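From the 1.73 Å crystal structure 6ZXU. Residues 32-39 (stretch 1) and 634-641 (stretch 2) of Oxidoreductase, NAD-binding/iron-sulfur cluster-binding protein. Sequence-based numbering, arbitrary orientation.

Stretch 1 (32-39) SNRDRPNH
Stretch 2 634-641: RNLIKRWW

Two irregular segments of one chain, at least 599 residues apart in sequence wherever they touch, bury 424 Å² between them, summed over both sides. Neither is a strand. Residues 33–36 form a type I beta turn (phi/psi -63/-22 at Arg34, -104/14 at Asp35) closed by Arg36 N to Asn33 O at 2.9 Å; Arg36 (-105/118) and Pro37 (-65/149) then extend the chain into a 3-10 segment beginning at Asn38. In the second stretch, Asn635 (-95/102) leads into a 3-10 segment over 636–638, with Lys638 N donating to Asn635 O at 2.9 Å and Arg639 N to Leu636 O at 3.3 Å. The register is fixed by two CA pairs, Arg34 with Asn635 at 7.6 Å and Pro37 with Ile637 at 5.5 Å, so numbering rises in the same sense along both stretches.

The main polar anchor is Lys638. Its CA-to-CB bond points sideways, but chi angles of -56° (m), -67° (m), -170° (t) and 173° (t) carry the ammonium group to the first stretch. There Lys638 NZ donates to Asn33 O at 2.9 Å and to Arg36 O at 2.9 Å, with a weak third bond from Lys638 NZ to Asn33 OD1 at 3.4 Å. Asn33 O thus accepts from both the turn amide and the lysine. A long chain ending in a multiple donor suits this buried position, where carbonyls converge at the turn. The p rotamer of Asn33 (chi1 64°, chi2 26°) brings OD1 within reach, while its ND2 is satisfied elsewhere in the structure. Arg36, also buried, has its CA-to-CB bond pointing away and chi1 to chi3 all t; its NH1 is hydrogen-bonded elsewhere in the structure, its NE and NH2 to residues flanking the stretches.

Asn635 supplies the second direct link. Its CA-to-CB bond points toward the first stretch, and chi1 of -179° (t) with chi2 of -10° places ND2 at the turn: Asn635 ND2 donates to Arg34 O at 2.9 Å with a nearly linear angle of 179°. A carboxamide suits the site because it also offers an acceptor, Asn635 OD1, which takes Ile637 N at 3.1 Å. Water 1 sits 2.9 Å from Asn635 OD1 and 2.7 Å from Asp35 OD1, placed to donate to either, and so spans the stretches. Within the first stretch, Arg34 N donates to Ser32 OG at 3.0 Å.

Water 2 makes a second bridge, accepting from Asn38 N at 2.9 Å and donating to Ile637 O at 2.6 Å.

The CA-to-CB bond of Ile637 (chi1 -76°, m; chi2 150°, t) points toward the first stretch. A branched apolar chain suits it: Ile637 CG2 lies 4.1 Å from Pro37 CD, and Ile637 CD1 3.4 Å from Asp35 OD1. Asn38, its CA-to-CB bond also toward its partner (chi1 -71°, m; chi2 74°), packs obliquely by the indole of Trp640 (chi1 54°, p; chi2 -91°), with Asn38 CG 3.6 Å from Trp640 CD1; Trp640 NE1 is satisfied elsewhere in the structure.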

# COMPACT_ATOMS: atom_id res chain seq x y z
N SER A 32 4.02 -18.41 -13.50
CA SER A 32 3.92 -18.08 -12.10
C SER A 32 5.27 -17.86 -11.50
O SER A 32 6.28 -18.50 -11.87
CB SER A 32 3.25 -19.17 -11.33
OG SER A 32 3.16 -18.91 -9.96
N ASN A 33 5.33 -16.97 -10.55
CA ASN A 33 6.56 -16.80 -9.78
C ASN A 33 6.53 -17.53 -8.44
O ASN A 33 7.33 -17.24 -7.54
CB ASN A 33 6.87 -15.33 -9.57
CG ASN A 33 5.81 -14.62 -8.73
OD1 ASN A 33 5.10 -15.22 -7.91
ND2 ASN A 33 5.74 -13.33 -8.90
N ARG A 34 5.65 -18.52 -8.31
CA ARG A 34 5.44 -19.14 -6.99
C ARG A 34 6.69 -19.83 -6.44
O ARG A 34 6.77 -20.05 -5.27
CB ARG A 34 4.28 -20.11 -7.02
CG ARG A 34 4.48 -21.32 -7.89
CD ARG A 34 3.36 -22.33 -7.71
NE ARG A 34 2.13 -21.80 -8.28
CZ ARG A 34 1.73 -21.94 -9.56
NH1 ARG A 34 2.45 -22.62 -10.47
NH2 ARG A 34 0.58 -21.38 -9.94
N ASP A 35 7.63 -20.20 -7.29
CA ASP A 35 8.89 -20.83 -6.80
C ASP A 35 10.10 -19.95 -6.80
O ASP A 35 11.20 -20.40 -6.66
CB ASP A 35 9.16 -22.07 -7.59
CG ASP A 35 8.06 -23.11 -7.35
OD1 ASP A 35 7.71 -23.34 -6.17
OD2 ASP A 35 7.52 -23.68 -8.33
N ARG A 36 9.86 -18.64 -6.96
CA ARG A 36 10.93 -17.68 -7.03
C ARG A 36 10.99 -16.92 -5.70
O ARG A 36 10.05 -16.22 -5.34
CB ARG A 36 10.69 -16.75 -8.17
CG ARG A 36 11.72 -15.65 -8.31
CD ARG A 36 11.48 -14.90 -9.59
NE ARG A 36 12.47 -13.86 -9.88
CZ ARG A 36 13.59 -14.10 -10.52
NH1 ARG A 36 13.84 -15.30 -10.95
NH2 ARG A 36 14.37 -13.12 -10.87
N PRO A 37 12.12 -17.01 -4.98
CA PRO A 37 12.26 -16.23 -3.75
C PRO A 37 12.28 -14.75 -3.98
O PRO A 37 12.75 -14.28 -5.00
CB PRO A 37 13.57 -16.74 -3.14
CG PRO A 37 14.28 -17.45 -4.19
CD PRO A 37 13.30 -17.87 -5.25
N ASN A 38 11.77 -14.01 -3.00
CA ASN A 38 11.59 -12.58 -3.17
C ASN A 38 12.87 -11.80 -3.38
O ASN A 38 12.85 -10.74 -3.97
CB ASN A 38 10.86 -11.99 -1.99
CG ASN A 38 9.42 -12.36 -1.96
OD1 ASN A 38 9.07 -13.50 -1.63
ND2 ASN A 38 8.57 -11.39 -2.12
N HIS A 39 13.99 -12.30 -2.87
CA HIS A 39 15.25 -11.54 -3.03
C HIS A 39 15.73 -11.46 -4.45
O HIS A 39 16.58 -10.60 -4.75
CB HIS A 39 16.34 -12.07 -2.15
CG HIS A 39 16.80 -13.43 -2.50
ND1 HIS A 39 16.27 -14.57 -1.95
CD2 HIS A 39 17.79 -13.83 -3.32
CE1 HIS A 39 16.87 -15.63 -2.46
NE2 HIS A 39 17.81 -15.20 -3.28
N ARG A 634 0.28 -21.42 2.98
CA ARG A 634 1.47 -20.63 3.07
C ARG A 634 2.56 -21.18 2.11
O ARG A 634 2.87 -22.35 2.11
CB ARG A 634 1.98 -20.51 4.49
CG ARG A 634 1.00 -19.80 5.41
CD ARG A 634 1.36 -19.85 6.91
NE ARG A 634 1.41 -21.25 7.34
CZ ARG A 634 2.52 -21.94 7.58
NH1 ARG A 634 3.70 -21.34 7.63
NH2 ARG A 634 2.42 -23.23 7.86
N ASN A 635 3.10 -20.31 1.29
CA ASN A 635 4.16 -20.64 0.36
C ASN A 635 5.52 -20.31 1.01
O ASN A 635 5.94 -19.19 1.05
CB ASN A 635 3.96 -19.86 -0.94
CG ASN A 635 5.02 -20.17 -1.98
OD1 ASN A 635 6.04 -20.83 -1.70
ND2 ASN A 635 4.83 -19.67 -3.19
N LEU A 636 6.21 -21.33 1.50
CA LEU A 636 7.42 -21.14 2.31
C LEU A 636 8.54 -20.48 1.54
O LEU A 636 9.35 -19.75 2.12
CB LEU A 636 7.86 -22.49 2.99
N ILE A 637 8.53 -20.57 0.21
CA ILE A 637 9.55 -19.86 -0.57
C ILE A 637 9.44 -18.35 -0.43
O ILE A 637 10.41 -17.65 -0.56
CB ILE A 637 9.42 -20.25 -2.06
CG1 ILE A 637 10.02 -21.65 -2.21
CG2 ILE A 637 10.25 -19.41 -2.97
CD1 ILE A 637 9.40 -22.49 -3.31
N LYS A 638 8.23 -17.85 -0.19
CA LYS A 638 8.00 -16.41 -0.11
C LYS A 638 8.20 -15.80 1.28
O LYS A 638 7.94 -14.62 1.49
CB LYS A 638 6.62 -16.11 -0.63
CG LYS A 638 6.29 -16.60 -2.06
CD LYS A 638 7.11 -15.84 -3.06
CE LYS A 638 6.62 -16.14 -4.44
NZ LYS A 638 7.32 -15.26 -5.39
N ARG A 639 8.60 -16.58 2.27
CA ARG A 639 8.80 -16.10 3.60
C ARG A 639 10.18 -15.49 3.73
O ARG A 639 11.13 -16.15 4.17
CB ARG A 639 8.54 -17.21 4.62
CG ARG A 639 8.52 -16.72 6.07
CD ARG A 639 7.86 -17.73 6.93
NE ARG A 639 8.04 -17.49 8.35
CZ ARG A 639 7.63 -18.38 9.27
NH1 ARG A 639 7.02 -19.49 8.88
NH2 ARG A 639 7.77 -18.16 10.57
N TRP A 640 10.32 -14.23 3.35
CA TRP A 640 11.63 -13.65 3.25
C TRP A 640 12.04 -12.87 4.49
O TRP A 640 13.20 -12.45 4.57
CB TRP A 640 11.65 -12.65 2.08
CG TRP A 640 10.57 -11.58 2.12
CD1 TRP A 640 9.31 -11.68 1.54
CD2 TRP A 640 10.62 -10.29 2.75
NE1 TRP A 640 8.57 -10.53 1.79
CE2 TRP A 640 9.35 -9.66 2.52
CE3 TRP A 640 11.57 -9.63 3.51
CZ2 TRP A 640 9.05 -8.42 3.03
CZ3 TRP A 640 11.28 -8.44 4.05
CH2 TRP A 640 10.04 -7.81 3.79
N TRP A 641 11.10 -12.58 5.40
CA TRP A 641 11.36 -11.67 6.55
C TRP A 641 11.83 -12.47 7.76
O TRP A 641 11.63 -13.70 7.86
CB TRP A 641 10.07 -10.86 6.92
CG TRP A 641 8.88 -11.75 7.24
CD1 TRP A 641 8.50 -12.21 8.49
CD2 TRP A 641 7.96 -12.31 6.32
NE1 TRP A 641 7.42 -13.03 8.37
CE2 TRP A 641 7.06 -13.09 7.04
CE3 TRP A 641 7.79 -12.19 4.93
CZ2 TRP A 641 6.07 -13.81 6.42
CZ3 TRP A 641 6.82 -12.90 4.32
CH2 TRP A 641 5.95 -13.70 5.06
O HOH W 1 6.36 -22.64 -3.90
O HOH W 2 11.35 -15.20 -0.41